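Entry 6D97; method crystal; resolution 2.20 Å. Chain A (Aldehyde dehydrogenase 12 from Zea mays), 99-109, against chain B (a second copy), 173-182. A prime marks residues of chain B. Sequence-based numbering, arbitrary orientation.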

# COMPACT_ATOMS: atom_id res chain seq x y z
N ASN A 99 11.44 7.82 -16.53
CA ASN A 99 10.55 8.07 -15.40
C ASN A 99 9.23 7.38 -15.72
O ASN A 99 9.09 6.82 -16.81
CB ASN A 99 10.40 9.57 -15.13
CG ASN A 99 9.89 10.34 -16.33
OD1 ASN A 99 8.80 10.08 -16.83
ND2 ASN A 99 10.67 11.33 -16.77
N PRO A 100 8.24 7.37 -14.81
CA PRO A 100 7.00 6.63 -15.10
C PRO A 100 6.29 7.05 -16.38
O PRO A 100 5.43 6.29 -16.84
CB PRO A 100 6.13 6.92 -13.87
CG PRO A 100 7.10 7.10 -12.78
CD PRO A 100 8.28 7.81 -13.40
N LEU A 101 6.61 8.20 -16.96
CA LEU A 101 5.95 8.65 -18.18
C LEU A 101 6.87 8.73 -19.39
O LEU A 101 6.38 8.98 -20.50
CB LEU A 101 5.32 10.04 -17.96
CG LEU A 101 4.19 10.11 -16.93
CD1 LEU A 101 3.57 11.51 -16.91
CD2 LEU A 101 3.13 9.06 -17.21
N LYS A 102 8.17 8.53 -19.22
CA LYS A 102 9.14 8.72 -20.30
C LYS A 102 10.04 7.50 -20.40
O LYS A 102 10.59 7.04 -19.39
CB LYS A 102 9.98 9.97 -20.06
CG LYS A 102 10.98 10.23 -21.18
CD LYS A 102 11.90 11.38 -20.83
CE LYS A 102 12.82 11.00 -19.69
NZ LYS A 102 13.88 12.01 -19.47
N ALA A 103 10.21 6.99 -21.62
CA ALA A 103 10.99 5.79 -21.90
C ALA A 103 10.71 4.66 -20.91
O ALA A 103 11.64 4.06 -20.36
CB ALA A 103 12.47 6.11 -21.93
N PRO A 104 9.43 4.32 -20.67
CA PRO A 104 9.13 3.29 -19.66
C PRO A 104 9.69 1.93 -19.99
O PRO A 104 9.86 1.11 -19.08
CB PRO A 104 7.60 3.27 -19.62
CG PRO A 104 7.21 3.68 -20.99
CD PRO A 104 8.23 4.71 -21.42
N GLU A 105 10.00 1.68 -21.27
CA GLU A 105 10.61 0.41 -21.65
C GLU A 105 11.95 0.19 -20.97
O GLU A 105 12.43 -0.95 -20.92
CB GLU A 105 10.75 0.33 -23.18
CG GLU A 105 11.83 1.23 -23.79
CD GLU A 105 11.38 2.68 -23.93
OE1 GLU A 105 10.18 2.97 -23.72
OE2 GLU A 105 12.24 3.54 -24.23
N ARG A 106 12.56 1.25 -20.42
CA ARG A 106 13.81 1.09 -19.68
C ARG A 106 13.59 0.38 -18.35
O ARG A 106 14.52 -0.28 -17.85
CB ARG A 106 14.48 2.45 -19.46
CG ARG A 106 15.19 2.98 -20.69
CD ARG A 106 15.81 4.35 -20.42
NE ARG A 106 16.62 4.38 -19.20
CZ ARG A 106 17.90 4.03 -19.13
NH1 ARG A 106 18.54 3.62 -20.21
NH2 ARG A 106 18.54 4.10 -17.97
N TYR A 107 12.40 0.50 -17.76
CA TYR A 107 12.08 -0.32 -16.59
C TYR A 107 12.14 -1.80 -16.94
O TYR A 107 12.66 -2.61 -16.16
CB TYR A 107 10.70 0.02 -16.05
CG TYR A 107 10.54 1.39 -15.43
CD1 TYR A 107 11.15 1.70 -14.22
CD2 TYR A 107 9.74 2.35 -16.04
CE1 TYR A 107 10.99 2.95 -13.65
CE2 TYR A 107 9.57 3.59 -15.48
CZ TYR A 107 10.20 3.89 -14.29
OH TYR A 107 10.03 5.13 -13.72
N LEU A 108 11.61 -2.17 -18.11
CA LEU A 108 11.63 -3.56 -18.53
C LEU A 108 13.04 -4.04 -18.81
O LEU A 108 13.39 -5.19 -18.51
CB LEU A 108 10.75 -3.75 -19.76
CG LEU A 108 9.30 -3.33 -19.53
CD1 LEU A 108 8.41 -3.72 -20.70
CD2 LEU A 108 8.82 -3.95 -18.23
N MET A 109 13.87 -3.17 -19.41
CA MET A 109 15.25 -3.52 -19.70
C MET A 109 16.01 -3.88 -18.44
O MET A 109 16.80 -4.83 -18.42
CB MET A 109 15.94 -2.37 -20.42
CG MET A 109 17.41 -2.60 -20.76
SD MET A 109 18.15 -1.13 -21.51
CE MET A 109 18.22 -0.02 -20.10
N VAL B 173 0.67 1.56 -13.06
CA VAL B 173 1.96 0.97 -13.38
C VAL B 173 2.33 1.41 -14.80
O VAL B 173 1.46 1.42 -15.68
CB VAL B 173 1.93 -0.56 -13.26
CG1 VAL B 173 3.30 -1.14 -13.52
CG2 VAL B 173 1.45 -0.99 -11.88
N PRO B 174 3.58 1.78 -15.06
CA PRO B 174 3.96 2.15 -16.43
C PRO B 174 3.82 0.97 -17.38
O PRO B 174 4.05 -0.18 -17.00
CB PRO B 174 5.42 2.60 -16.30
CG PRO B 174 5.59 2.94 -14.86
CD PRO B 174 4.68 2.02 -14.11
N GLY B 175 3.44 1.26 -18.62
CA GLY B 175 3.31 0.24 -19.64
C GLY B 175 4.63 -0.08 -20.30
O GLY B 175 5.71 0.29 -19.84
N ASN B 176 4.53 -0.77 -21.44
CA ASN B 176 5.72 -1.24 -22.16
C ASN B 176 6.32 -0.18 -23.07
O ASN B 176 7.44 -0.38 -23.56
CB ASN B 176 5.38 -2.47 -23.00
CG ASN B 176 5.00 -3.66 -22.14
OD1 ASN B 176 4.82 -3.53 -20.93
ND2 ASN B 176 4.89 -4.82 -22.77
N HIS B 177 5.63 0.93 -23.30
CA HIS B 177 6.10 1.95 -24.22
C HIS B 177 5.43 3.27 -23.88
O HIS B 177 4.46 3.32 -23.12
CB HIS B 177 5.83 1.57 -25.68
CG HIS B 177 4.41 1.14 -25.93
ND1 HIS B 177 4.05 -0.18 -26.08
CD2 HIS B 177 3.27 1.86 -26.04
CE1 HIS B 177 2.75 -0.26 -26.28
NE2 HIS B 177 2.25 0.96 -26.26
N LEU B 178 5.96 4.34 -24.47
CA LEU B 178 5.42 5.68 -24.28
C LEU B 178 3.93 5.71 -24.58
O LEU B 178 3.47 5.19 -25.59
CB LEU B 178 6.16 6.67 -25.19
CG LEU B 178 5.61 8.08 -25.37
CD1 LEU B 178 5.63 8.85 -24.05
CD2 LEU B 178 6.40 8.82 -26.43
N GLY B 179 3.18 6.33 -23.67
CA GLY B 179 1.75 6.45 -23.84
C GLY B 179 0.94 5.31 -23.27
O GLY B 179 -0.30 5.38 -23.31
N GLN B 180 1.58 4.28 -22.73
CA GLN B 180 0.88 3.16 -22.13
C GLN B 180 1.10 3.15 -20.62
O GLN B 180 2.24 3.26 -20.16
CB GLN B 180 1.33 1.82 -22.73
CG GLN B 180 0.46 0.64 -22.30
CD GLN B 180 0.98 -0.69 -22.80
OE1 GLN B 180 1.84 -1.31 -22.17
NE2 GLN B 180 0.47 -1.13 -23.94
N ARG B 181 0.01 3.02 -19.88
CA ARG B 181 0.05 2.91 -18.43
C ARG B 181 -1.23 2.21 -17.99
O ARG B 181 -2.31 2.50 -18.52
CB ARG B 181 0.19 4.29 -17.77
CG ARG B 181 -0.60 5.39 -18.47
CD ARG B 181 0.06 6.75 -18.32
NE ARG B 181 -0.61 7.76 -19.13
CZ ARG B 181 -0.03 8.43 -20.12
NH1 ARG B 181 -0.73 9.33 -20.81
NH2 ARG B 181 1.24 8.21 -20.43
N SER B 182 -1.10 1.26 -17.07
CA SER B 182 -2.23 0.48 -16.58
C SER B 182 -2.66 0.97 -15.21
O SER B 182 -1.83 1.37 -14.39
CB SER B 182 -1.89 -1.01 -16.53
OG SER B 182 -0.69 -1.26 -15.80
O HOH W 1 4.19 7.31 -21.19
O HOH W 2 7.53 -0.07 -17.78
O HOH W 3 8.40 3.98 -25.74

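No direct hydrogen bond joins the two stretches; Pro100, Pro104 and Tyr107 pack on Pro174′, leucine methyls lie against polar atoms, and three waters link polar groups of the two chains. Chain B enters as a strand, Val173′ turned away from the partner and paired through its backbone with Ser182′. Pro174′ follows with its CA-to-CB bond pointing toward chain A, where it meets three residues: its CG lies 4.1 Å from Pro100 CB and 4.1 Å from Tyr107 CE2, and its CB lies 4.0 Å from Pro104 CB. The compact, rigid ring suits this buried apolar site.

At Gly175′ the backbone itself makes the contact. Its O lies 3.5 Å from Pro104 CB and accepts a hydrogen bond from water 2 (2.8 Å), which also donates to Pro104 O (2.9 Å). A side chain here would point away from chain A and its CB would meet Gln180′ CG at 2.4 Å. That glutamine braces the loop: its OE1 accepts a hydrogen bond from Asn176′ N at 2.8 Å. Asn176′ O approaches Glu105 CB (3.4 Å), while Asn176′ OD1, hydrogen-bonded elsewhere in the structure, lies 3.6 Å from Leu108 CD1.

The type II turn from His177′ to Gln180′ comes next. The CA-to-CB bond of His177′ points away, and its backbone C lies 3.4 Å from Pro104 CG. Water 3 accepts from Leu178′ N (2.8 Å) and donates to Glu105 OE1 (2.9 Å), so the carboxylate reaches the turn indirectly. Leu178′ CD1 packs 3.6 Å from Leu101 O. Gly179′ adopts a positive phi of 90°, at which a CB would jam against the preceding carbonyl; its N donates to water 1 (2.9 Å), which in turn donates to Leu101 O (2.8 Å). On the returning strand, Arg181′ has its CA-to-CB bond toward chain A, and its NH2 lies 3.8 Å from Leu101 CD2.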